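Local coordinates for kinesin-like protein KAR3 (PDB 1F9V) that binds ADP and a magnesium ion and, as a kinesin-family motor domain, probably hydrolyses ATP to do mechanical work on microtubules, at residues 138-142 / 143-147; 254-258 / 259-263; 115-118 / 119-123. The protein carries 2 engineered substitutions. All coordinates share one frame; numbering follows the deposited sequence.

Contact 1 (138-142 / 143-147)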
ATOM      1  N   ILE A 138      12.560  -0.172  -5.446  1.00  8.88           N
ATOM      2  CA  ILE A 138      12.879  -1.560  -5.718  1.00  9.04           C
ATOM      3  C   ILE A 138      11.625  -2.359  -6.010  1.00 10.62           C
ATOM      4  O   ILE A 138      10.507  -1.865  -5.876  1.00  9.79           O
ATOM      5  CB  ILE A 138      13.583  -2.222  -4.496  1.00 10.76           C
ATOM      6  CG1 ILE A 138      12.621  -2.272  -3.305  1.00 10.68           C
ATOM      7  CG2 ILE A 138      14.844  -1.437  -4.114  1.00 10.91           C
ATOM      8  CD1 ILE A 138      13.084  -3.159  -2.155  1.00 11.61           C
ATOM      9  N   GLU A 139      11.827  -3.603  -6.417  1.00 11.06           N
ATOM     10  CA  GLU A 139      10.720  -4.503  -6.655  1.00 11.31           C
ATOM     11  C   GLU A 139      11.133  -5.854  -6.092  1.00 11.84           C
ATOM     12  O   GLU A 139      12.322  -6.166  -6.013  1.00 11.31           O
ATOM     13  CB  GLU A 139      10.413  -4.624  -8.151  1.00 13.64           C
ATOM     14  CG  GLU A 139      11.077  -5.808  -8.811  1.00 17.88           C
ATOM     15  CD  GLU A 139      10.758  -5.928 -10.286  1.00 19.96           C
ATOM     16  OE1 GLU A 139       9.862  -5.208 -10.780  1.00 22.32           O
ATOM     17  OE2 GLU A 139      11.417  -6.754 -10.950  1.00 21.19           O
ATOM     18  N   ILE A 140      10.148  -6.631  -5.662  1.00 10.01           N
ATOM     19  CA  ILE A 140      10.402  -7.968  -5.169  1.00  9.59           C
ATOM     20  C   ILE A 140       9.666  -8.865  -6.153  1.00 10.28           C
ATOM     21  O   ILE A 140       8.451  -8.748  -6.325  1.00 10.96           O
ATOM     22  CB  ILE A 140       9.851  -8.182  -3.742  1.00  8.80           C
ATOM     23  CG1 ILE A 140      10.729  -7.435  -2.731  1.00  8.98           C
ATOM     24  CG2 ILE A 140       9.851  -9.673  -3.399  1.00 10.10           C
ATOM     25  CD1 ILE A 140      10.169  -7.406  -1.329  1.00  9.47           C
ATOM     26  N   TYR A 141      10.414  -9.726  -6.828  1.00  9.88           N
ATOM     27  CA  TYR A 141       9.850 -10.651  -7.803  1.00 10.23           C
ATOM     28  C   TYR A 141      10.385 -12.039  -7.481  1.00 11.73           C
ATOM     29  O   TYR A 141      11.603 -12.254  -7.447  1.00 10.49           O
ATOM     30  CB  TYR A 141      10.253 -10.256  -9.226  1.00 11.30           C
ATOM     31  CG  TYR A 141       9.735 -11.223 -10.265  1.00 12.75           C
ATOM     32  CD1 TYR A 141       8.369 -11.455 -10.402  1.00 14.35           C
ATOM     33  CD2 TYR A 141      10.609 -11.943 -11.076  1.00 15.17           C
ATOM     34  CE1 TYR A 141       7.883 -12.381 -11.319  1.00 14.58           C
ATOM     35  CE2 TYR A 141      10.131 -12.878 -12.002  1.00 15.49           C
ATOM     36  CZ  TYR A 141       8.767 -13.090 -12.110  1.00 16.01           C
ATOM     37  OH  TYR A 141       8.279 -14.018 -13.003  1.00 19.01           O
ATOM     38  N   ASN A 142       9.475 -12.976  -7.240  1.00 10.43           N
ATOM     39  CA  ASN A 142       9.864 -14.332  -6.897  1.00  9.83           C
ATOM     40  C   ASN A 142      10.756 -14.288  -5.671  1.00 11.38           C
ATOM     41  O   ASN A 142      11.751 -15.006  -5.592  1.00 11.51           O
ATOM     42  CB  ASN A 142      10.604 -14.995  -8.061  1.00 11.40           C
ATOM     43  CG  ASN A 142       9.664 -15.656  -9.033  1.00 11.46           C
ATOM     44  OD1 ASN A 142       8.516 -15.928  -8.697  1.00 13.73           O
ATOM     45  ND2 ASN A 142      10.137 -15.914 -10.244  1.00 13.09           N
ATOM     46  N   GLU A 143      10.394 -13.417  -4.732  1.00 10.98           N
ATOM     47  CA  GLU A 143      11.107 -13.246  -3.469  1.00 12.24           C
ATOM     48  C   GLU A 143      12.544 -12.729  -3.585  1.00 12.77           C
ATOM     49  O   GLU A 143      13.334 -12.863  -2.646  1.00 14.68           O
ATOM     50  CB  GLU A 143      11.071 -14.559  -2.668  1.00 12.81           C
ATOM     51  CG  GLU A 143       9.661 -14.977  -2.215  1.00 13.70           C
ATOM     52  CD  GLU A 143       8.968 -13.929  -1.340  1.00 14.33           C
ATOM     53  OE1 GLU A 143       9.082 -14.014  -0.097  1.00 13.17           O
ATOM     54  OE2 GLU A 143       8.305 -13.021  -1.892  1.00 15.62           O
ATOM     55  N   ASN A 144      12.872 -12.132  -4.727  1.00 12.80           N
ATOM     56  CA  ASN A 144      14.198 -11.560  -4.957  1.00 13.85           C
ATOM     57  C   ASN A 144      14.050 -10.050  -5.120  1.00 14.19           C
ATOM     58  O   ASN A 144      13.119  -9.583  -5.769  1.00 13.05           O
ATOM     59  CB  ASN A 144      14.829 -12.127  -6.229  1.00 15.58           C
ATOM     60  CG  ASN A 144      15.208 -13.589  -6.094  1.00 17.60           C
ATOM     61  OD1 ASN A 144      15.042 -14.369  -7.028  1.00 20.60           O
ATOM     62  ND2 ASN A 144      15.718 -13.965  -4.933  1.00 17.55           N
ATOM     63  N   ILE A 145      14.971  -9.293  -4.532  1.00 13.60           N
ATOM     64  CA  ILE A 145      14.937  -7.842  -4.627  1.00 12.30           C
ATOM     65  C   ILE A 145      15.657  -7.390  -5.889  1.00 12.72           C
ATOM     66  O   ILE A 145      16.732  -7.895  -6.220  1.00 13.80           O
ATOM     67  CB  ILE A 145      15.616  -7.187  -3.398  1.00 12.08           C
ATOM     68  CG1 ILE A 145      14.740  -7.383  -2.159  1.00 12.99           C
ATOM     69  CG2 ILE A 145      15.869  -5.698  -3.662  1.00 12.01           C
ATOM     70  CD1 ILE A 145      15.397  -6.957  -0.849  1.00 13.25           C
ATOM     71  N   VAL A 146      15.045  -6.448  -6.600  1.00 12.78           N
ATOM     72  CA  VAL A 146      15.611  -5.884  -7.815  1.00 13.01           C
ATOM     73  C   VAL A 146      15.623  -4.366  -7.649  1.00 12.76           C
ATOM     74  O   VAL A 146      14.646  -3.779  -7.194  1.00 10.57           O
ATOM     75  CB  VAL A 146      14.768  -6.242  -9.066  1.00 14.82           C
ATOM     76  CG1 VAL A 146      15.291  -5.492 -10.278  1.00 15.34           C
ATOM     77  CG2 VAL A 146      14.814  -7.737  -9.316  1.00 16.25           C
ATOM     78  N   ASP A 147      16.740  -3.742  -8.002  1.00 12.10           N
ATOM     79  CA  ASP A 147      16.887  -2.298  -7.899  1.00 13.01           C
ATOM     80  C   ASP A 147      16.396  -1.690  -9.212  1.00 14.48           C
ATOM     81  O   ASP A 147      17.022  -1.870 -10.257  1.00 15.41           O
ATOM     82  CB  ASP A 147      18.362  -1.954  -7.663  1.00 13.09           C
ATOM     83  CG  ASP A 147      18.619  -0.461  -7.585  1.00 15.54           C
ATOM     84  OD1 ASP A 147      17.653   0.331  -7.569  1.00 14.47           O
ATOM     85  OD2 ASP A 147      19.811  -0.076  -7.539  1.00 14.87           O
TER
HETATM   86  O   HOH W   1      13.526 -13.076  -9.113  1.00 21.36           O
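A beta hairpin with a two-residue turn joins Ile138-Tyr141 to Asn144-Asp147, pairing strand 144-147 with strand 130-141 of the mixed central sheet of the motor domain. Asn142 and Glu143 form the corner of a type I' turn, for which both take positive phi. The hydrogen-bonded pair Glu139 and Val146 exchanges two bonds, Glu139 N to Val146 O at 2.9 Å and Val146 N to Glu139 O at 2.8 Å. Next to the turn Tyr141 N donates to Asn144 O (2.9 Å), and Asn144 N donates in return to Tyr141 O. That oxygen has a further partner, a water that donates to it and to Asn144 OD1.

On one face the isoleucines mesh: Ile140 CG1 lies 4.1 Å from Ile145 CG1. The extended second torsion of Ile138 (chi2 167°) carries CD1 across to within 4.1 Å of Ile145 CG2. On the other face Glu139 and Val146 run side by side, CG to CB 3.7 Å.

Ile138 and Ile140 are joined by backbone hydrogen bonds to strand 218-228, and helix 297-306 packs on the isoleucine face. The turn is tied down by Glu143 OE1 to Lys297 N and by Asn142 OD1 to Asn266 ND2 of helix 258-281.

Contact 2 (254-258 / 259-263); sequences SQVVG and DRLRE
The opening turn of helix 258-281, where a loop gives way to the switch II helix of the kinesin fold, is held by Val256 packing on Arg260 and Leu261. The two methyls of Val256 divide the work. CG1 presses on the aliphatic root of Arg260, 3.4 Å from its CG, while CG2 meets Leu261 CD1 at 3.9 Å and also rests near the Leu261 backbone.

Two main-chain bonds start the helical pattern. Leu261 N donates to Val257 O at 3.1 Å, and Arg262 N donates to Gly258 O at 3.0 Å. Gly258 makes the bend with a positive phi (52°), a conformation that suits a residue without a side chain.

Beyond CG the Arg260 chain is folded at its second and third torsions, which turns the guanidinium toward Glu263. NH1 stands 3.5 Å from Glu263 OE1, yet the oxygen sits over the guanidinium face and no N-H points at it. Glu263 OE2 has a weak bond to Tyr141 OH.

The attraction between Arg260 and Glu263 is therefore probably mainly one of charge and sets no precise angle. Direction at this surface turn comes from the two backbone bonds, while the valine adds apolar packing against Arg260 CG and Leu261.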
ATOM      1  N   SER A 254      -2.968 -25.661  -9.442  1.00 23.34           N
ATOM      2  CA  SER A 254      -2.963 -26.977 -10.055  1.00 23.70           C
ATOM      3  C   SER A 254      -3.031 -26.886 -11.579  1.00 23.80           C
ATOM      4  O   SER A 254      -2.883 -27.889 -12.273  1.00 24.89           O
ATOM      5  CB  SER A 254      -4.142 -27.800  -9.525  1.00 24.19           C
ATOM      6  OG  SER A 254      -5.320 -27.545 -10.272  1.00 25.99           O
ATOM      7  N   GLN A 255      -3.232 -25.684 -12.104  1.00 22.33           N
ATOM      8  CA  GLN A 255      -3.339 -25.520 -13.545  1.00 23.26           C
ATOM      9  C   GLN A 255      -2.198 -24.764 -14.217  1.00 21.65           C
ATOM     10  O   GLN A 255      -2.243 -24.525 -15.422  1.00 22.46           O
ATOM     11  CB  GLN A 255      -4.658 -24.831 -13.878  1.00 26.82           C
ATOM     12  CG  GLN A 255      -5.857 -25.466 -13.214  1.00 32.20           C
ATOM     13  CD  GLN A 255      -6.975 -25.718 -14.195  1.00 35.31           C
ATOM     14  OE1 GLN A 255      -8.083 -25.200 -14.040  1.00 36.54           O
ATOM     15  NE2 GLN A 255      -6.692 -26.514 -15.224  1.00 36.80           N
ATOM     16  N   VAL A 256      -1.181 -24.382 -13.450  1.00 18.74           N
ATOM     17  CA  VAL A 256      -0.040 -23.657 -14.012  1.00 14.98           C
ATOM     18  C   VAL A 256       1.254 -24.473 -13.921  1.00 13.37           C
ATOM     19  O   VAL A 256       1.364 -25.388 -13.106  1.00 12.94           O
ATOM     20  CB  VAL A 256       0.170 -22.303 -13.293  1.00 14.80           C
ATOM     21  CG1 VAL A 256      -0.945 -21.344 -13.679  1.00 15.41           C
ATOM     22  CG2 VAL A 256       0.211 -22.502 -11.777  1.00 12.62           C
ATOM     23  N   VAL A 257       2.226 -24.144 -14.762  1.00 11.47           N
ATOM     24  CA  VAL A 257       3.503 -24.852 -14.763  1.00 11.97           C
ATOM     25  C   VAL A 257       4.653 -23.882 -15.005  1.00 12.24           C
ATOM     26  O   VAL A 257       4.438 -22.698 -15.272  1.00 11.74           O
ATOM     27  CB  VAL A 257       3.555 -25.921 -15.874  1.00 11.55           C
ATOM     28  CG1 VAL A 257       2.538 -27.013 -15.595  1.00 11.91           C
ATOM     29  CG2 VAL A 257       3.303 -25.272 -17.230  1.00 10.61           C
ATOM     30  N   GLY A 258       5.875 -24.398 -14.907  1.00 12.44           N
ATOM     31  CA  GLY A 258       7.065 -23.597 -15.145  1.00 11.23           C
ATOM     32  C   GLY A 258       7.171 -22.288 -14.390  1.00 10.77           C
ATOM     33  O   GLY A 258       6.862 -22.206 -13.203  1.00 10.48           O
ATOM     34  N   ASP A 259       7.616 -21.257 -15.099  1.00 12.03           N
ATOM     35  CA  ASP A 259       7.789 -19.934 -14.518  1.00 13.52           C
ATOM     36  C   ASP A 259       6.481 -19.374 -13.969  1.00 12.45           C
ATOM     37  O   ASP A 259       6.478 -18.670 -12.962  1.00 12.58           O
ATOM     38  CB  ASP A 259       8.376 -18.982 -15.562  1.00 16.29           C
ATOM     39  CG  ASP A 259       9.749 -19.425 -16.050  1.00 19.74           C
ATOM     40  OD1 ASP A 259      10.465 -20.129 -15.301  1.00 23.32           O
ATOM     41  OD2 ASP A 259      10.116 -19.067 -17.188  1.00 24.27           O
ATOM     42  N   ARG A 260       5.370 -19.687 -14.626  1.00 12.03           N
ATOM     43  CA  ARG A 260       4.068 -19.206 -14.166  1.00 11.09           C
ATOM     44  C   ARG A 260       3.728 -19.831 -12.818  1.00  9.52           C
ATOM     45  O   ARG A 260       3.212 -19.163 -11.918  1.00  9.94           O
ATOM     46  CB  ARG A 260       2.981 -19.549 -15.184  1.00 12.23           C
ATOM     47  CG  ARG A 260       1.575 -19.323 -14.667  1.00 15.85           C
ATOM     48  CD  ARG A 260       1.349 -17.866 -14.330  1.00 18.41           C
ATOM     49  NE  ARG A 260       1.378 -17.039 -15.529  1.00 20.37           N
ATOM     50  CZ  ARG A 260       0.657 -15.937 -15.691  1.00 22.16           C
ATOM     51  NH1 ARG A 260      -0.153 -15.530 -14.720  1.00 24.60           N
ATOM     52  NH2 ARG A 260       0.741 -15.248 -16.825  1.00 22.75           N
ATOM     53  N   LEU A 261       4.019 -21.120 -12.684  1.00  9.80           N
ATOM     54  CA  LEU A 261       3.759 -21.835 -11.441  1.00 10.10           C
ATOM     55  C   LEU A 261       4.592 -21.244 -10.309  1.00 10.71           C
ATOM     56  O   LEU A 261       4.083 -20.975  -9.224  1.00 10.56           O
ATOM     57  CB  LEU A 261       4.108 -23.316 -11.603  1.00 10.16           C
ATOM     58  CG  LEU A 261       4.238 -24.146 -10.322  1.00 10.55           C
ATOM     59  CD1 LEU A 261       2.941 -24.094  -9.529  1.00 10.85           C
ATOM     60  CD2 LEU A 261       4.588 -25.577 -10.685  1.00 11.30           C
ATOM     61  N   ARG A 262       5.878 -21.037 -10.568  1.00 11.39           N
ATOM     62  CA  ARG A 262       6.753 -20.501  -9.540  1.00 12.16           C
ATOM     63  C   ARG A 262       6.312 -19.127  -9.077  1.00 11.93           C
ATOM     64  O   ARG A 262       6.308 -18.849  -7.879  1.00 11.58           O
ATOM     65  CB  ARG A 262       8.192 -20.459 -10.053  1.00 15.63           C
ATOM     66  CG  ARG A 262       8.686 -21.817 -10.561  1.00 20.92           C
ATOM     67  CD  ARG A 262       9.255 -22.692  -9.443  1.00 25.17           C
ATOM     68  NE  ARG A 262       8.280 -23.643  -8.913  1.00 27.62           N
ATOM     69  CZ  ARG A 262       8.460 -24.961  -8.857  1.00 28.39           C
ATOM     70  NH1 ARG A 262       9.586 -25.507  -9.305  1.00 29.35           N
ATOM     71  NH2 ARG A 262       7.514 -25.736  -8.339  1.00 29.27           N
ATOM     72  N   GLU A 263       5.931 -18.269 -10.019  1.00 11.96           N
ATOM     73  CA  GLU A 263       5.486 -16.931  -9.662  1.00 12.51           C
ATOM     74  C   GLU A 263       4.174 -16.984  -8.881  1.00 11.28           C
ATOM     75  O   GLU A 263       4.003 -16.268  -7.897  1.00 10.13           O
ATOM     76  CB  GLU A 263       5.356 -16.064 -10.918  1.00 16.74           C
ATOM     77  CG  GLU A 263       3.961 -15.890 -11.444  1.00 24.00           C
ATOM     78  CD  GLU A 263       3.915 -14.946 -12.629  1.00 26.92           C
ATOM     79  OE1 GLU A 263       2.797 -14.555 -13.036  1.00 28.47           O
ATOM     80  OE2 GLU A 263       5.000 -14.595 -13.149  1.00 26.54           O
TER

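Contact 3 (115-118 / 119-123)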
ATOM      1  N   SER A 115       5.174  15.763  -2.876  1.00 13.74           N
ATOM      2  CA  SER A 115       4.811  17.181  -2.918  1.00 15.33           C
ATOM      3  C   SER A 115       4.343  17.672  -1.552  1.00 14.43           C
ATOM      4  O   SER A 115       4.674  18.782  -1.132  1.00 15.70           O
ATOM      5  CB  SER A 115       3.696  17.414  -3.936  1.00 15.96           C
ATOM      6  OG  SER A 115       4.126  17.078  -5.236  1.00 23.15           O
ATOM      7  N   HIS A 116       3.561  16.844  -0.865  1.00 12.78           N
ATOM      8  CA  HIS A 116       3.042  17.193   0.448  1.00 11.75           C
ATOM      9  C   HIS A 116       4.170  17.320   1.467  1.00 12.98           C
ATOM     10  O   HIS A 116       4.178  18.235   2.290  1.00 13.21           O
ATOM     11  CB  HIS A 116       2.040  16.129   0.908  1.00 12.15           C
ATOM     12  CG  HIS A 116       1.284  16.495   2.148  1.00 13.29           C
ATOM     13  ND1 HIS A 116       0.608  17.689   2.286  1.00 12.29           N
ATOM     14  CD2 HIS A 116       1.083  15.815   3.301  1.00 11.90           C
ATOM     15  CE1 HIS A 116       0.023  17.727   3.469  1.00 12.12           C
ATOM     16  NE2 HIS A 116       0.296  16.601   4.105  1.00 14.04           N
ATOM     17  N   ILE A 117       5.121  16.395   1.415  1.00 13.51           N
ATOM     18  CA  ILE A 117       6.246  16.414   2.349  1.00 14.75           C
ATOM     19  C   ILE A 117       7.113  17.663   2.169  1.00 13.41           C
ATOM     20  O   ILE A 117       7.532  18.279   3.150  1.00 14.38           O
ATOM     21  CB  ILE A 117       7.122  15.147   2.189  1.00 15.22           C
ATOM     22  CG1 ILE A 117       6.433  13.956   2.864  1.00 16.53           C
ATOM     23  CG2 ILE A 117       8.494  15.371   2.816  1.00 16.50           C
ATOM     24  CD1 ILE A 117       7.011  12.600   2.472  1.00 18.06           C
ATOM     25  N   PHE A 118       7.378  18.039   0.925  1.00 13.68           N
ATOM     26  CA  PHE A 118       8.192  19.218   0.676  1.00 14.16           C
ATOM     27  C   PHE A 118       7.462  20.496   1.079  1.00 15.26           C
ATOM     28  O   PHE A 118       8.089  21.466   1.502  1.00 15.20           O
ATOM     29  CB  PHE A 118       8.625  19.256  -0.789  1.00 15.34           C
ATOM     30  CG  PHE A 118       9.920  18.534  -1.042  1.00 17.64           C
ATOM     31  CD1 PHE A 118      11.118  19.035  -0.537  1.00 18.55           C
ATOM     32  CD2 PHE A 118       9.942  17.338  -1.748  1.00 17.60           C
ATOM     33  CE1 PHE A 118      12.317  18.350  -0.731  1.00 18.61           C
ATOM     34  CE2 PHE A 118      11.136  16.646  -1.946  1.00 18.67           C
ATOM     35  CZ  PHE A 118      12.326  17.158  -1.433  1.00 17.84           C
ATOM     36  N   ASN A 119       6.134  20.502   0.968  1.00 15.01           N
ATOM     37  CA  ASN A 119       5.369  21.681   1.372  1.00 16.20           C
ATOM     38  C   ASN A 119       5.545  21.828   2.876  1.00 16.18           C
ATOM     39  O   ASN A 119       5.695  22.931   3.398  1.00 16.38           O
ATOM     40  CB  ASN A 119       3.880  21.518   1.054  1.00 17.63           C
ATOM     41  CG  ASN A 119       3.579  21.646  -0.427  1.00 22.97           C
ATOM     42  OD1 ASN A 119       4.384  22.178  -1.197  1.00 24.98           O
ATOM     43  ND2 ASN A 119       2.411  21.152  -0.837  1.00 24.02           N
ATOM     44  N   TRP A 120       5.531  20.695   3.569  1.00 14.92           N
ATOM     45  CA  TRP A 120       5.692  20.681   5.016  1.00 16.09           C
ATOM     46  C   TRP A 120       7.121  21.028   5.413  1.00 16.75           C
ATOM     47  O   TRP A 120       7.346  21.723   6.403  1.00 17.60           O
ATOM     48  CB  TRP A 120       5.334  19.302   5.564  1.00 16.21           C
ATOM     49  CG  TRP A 120       3.942  19.231   6.071  1.00 17.68           C
ATOM     50  CD1 TRP A 120       2.900  18.542   5.516  1.00 17.83           C
ATOM     51  CD2 TRP A 120       3.422  19.879   7.234  1.00 19.82           C
ATOM     52  NE1 TRP A 120       1.764  18.722   6.265  1.00 18.62           N
ATOM     53  CE2 TRP A 120       2.053  19.536   7.326  1.00 19.78           C
ATOM     54  CE3 TRP A 120       3.979  20.714   8.213  1.00 20.39           C
ATOM     55  CZ2 TRP A 120       1.230  20.004   8.358  1.00 20.80           C
ATOM     56  CZ3 TRP A 120       3.159  21.180   9.239  1.00 22.59           C
ATOM     57  CH2 TRP A 120       1.798  20.821   9.302  1.00 23.05           C
ATOM     58  N   ILE A 121       8.078  20.534   4.635  1.00 16.59           N
ATOM     59  CA  ILE A 121       9.484  20.789   4.906  1.00 17.20           C
ATOM     60  C   ILE A 121       9.749  22.292   4.827  1.00 18.92           C
ATOM     61  O   ILE A 121      10.436  22.854   5.678  1.00 18.88           O
ATOM     62  CB  ILE A 121      10.395  20.034   3.899  1.00 17.21           C
ATOM     63  CG1 ILE A 121      10.435  18.537   4.253  1.00 16.30           C
ATOM     64  CG2 ILE A 121      11.805  20.630   3.915  1.00 17.69           C
ATOM     65  CD1 ILE A 121      11.229  17.682   3.289  1.00 15.67           C
ATOM     66  N   ASN A 122       9.193  22.945   3.811  1.00 20.60           N
ATOM     67  CA  ASN A 122       9.383  24.381   3.666  1.00 22.99           C
ATOM     68  C   ASN A 122       8.750  25.099   4.847  1.00 23.92           C
ATOM     69  O   ASN A 122       9.336  26.024   5.409  1.00 23.84           O
ATOM     70  CB  ASN A 122       8.761  24.862   2.359  1.00 25.08           C
ATOM     71  CG  ASN A 122       9.455  24.283   1.152  1.00 28.54           C
ATOM     72  OD1 ASN A 122      10.684  24.250   1.091  1.00 32.15           O
ATOM     73  ND2 ASN A 122       8.674  23.811   0.185  1.00 30.59           N
ATOM     74  N   LYS A 123       7.557  24.656   5.231  1.00 24.52           N
ATOM     75  CA  LYS A 123       6.839  25.255   6.350  1.00 26.84           C
ATOM     76  C   LYS A 123       7.540  25.059   7.702  1.00 26.78           C
ATOM     77  O   LYS A 123       7.345  25.848   8.628  1.00 26.40           O
ATOM     78  CB  LYS A 123       5.423  24.680   6.423  1.00 29.12           C
ATOM     79  CG  LYS A 123       4.772  24.788   7.795  1.00 32.36           C
ATOM     80  CD  LYS A 123       3.298  25.155   7.681  1.00 37.03           C
ATOM     81  CE  LYS A 123       2.676  25.399   9.051  1.00 38.53           C
ATOM     82  NZ  LYS A 123       1.381  26.133   8.950  1.00 40.48           N
TER
HETATM   83  O   HOH W   2       0.326  20.067   0.848  1.00 21.61           O
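His116 and Trp120 meet because their first torsions swing both rings to the same side of helix 109-124. His116 has CG opposite its backbone N (chi1 -171°), and Trp120 holds an unusual chi1 of -97°, displaced from the standard staggered positions. The result is an offset edge-to-face stack: the pyrrole edge of Trp120 is aimed at one face of the imidazole, with the planes at 86° and the centroids of the imidazole and the five-membered ring 4.7 Å apart. Trp120 NE1 comes within 3.4 Å of His116 CE1, and Trp120 CD1 lies over the same imidazole face toward its rim.

Polar partners fix the rotation of the imidazole. In the ring plane a water sits 2.8 Å from His116 ND1, and Asn119 ND2 donates to that water at 2.9 Å, so His116 is bridged to a residue one turn along. His116 NE2 is hydrogen-bonded to Gln78, and the indole packs on Leu81.

A different side of the helix is apolar. Ile117 CG2 touches Ile121 CD1 at 3.6 Å. Ile121 CD1 also lies 4.1 Å from Phe118 CD1, where the two side chains run alongside each other. Phe118 and Ile121 both rest on Val133 of strand 130-141. Beneath the side chains run regular helical bonds, including Ile121 N to Ile117 O at 2.8 Å.

This division, with aliphatic and phenyl groups against the sheet and a water-bridged polar edge elsewhere, is that of an amphipathic helix laid on the central sheet of a P-loop NTPase fold, to which the kinesin motor domain belongs.

Along the chain the order is contact 3, contact 1, contact 2, all within the kinesin motor domain. Helix 109-124, which holds contact 3, leads directly into strand 130-141, whose far end makes the hairpin of contact 1; even so, their centres are 30 Å apart and their nearest atoms about 16 Å. Contacts 1 and 2 are 18 Å apart between centres and touch, Tyr141 and Asn142 meeting Glu263, so the hairpin tip lies against the start of helix 258-281. Contacts 2 and 3, with centres 45 Å apart, lie on opposite sides of the chain's centre. The three local contacts thus sample different parts of one domain, two of them adjoining and the third remote.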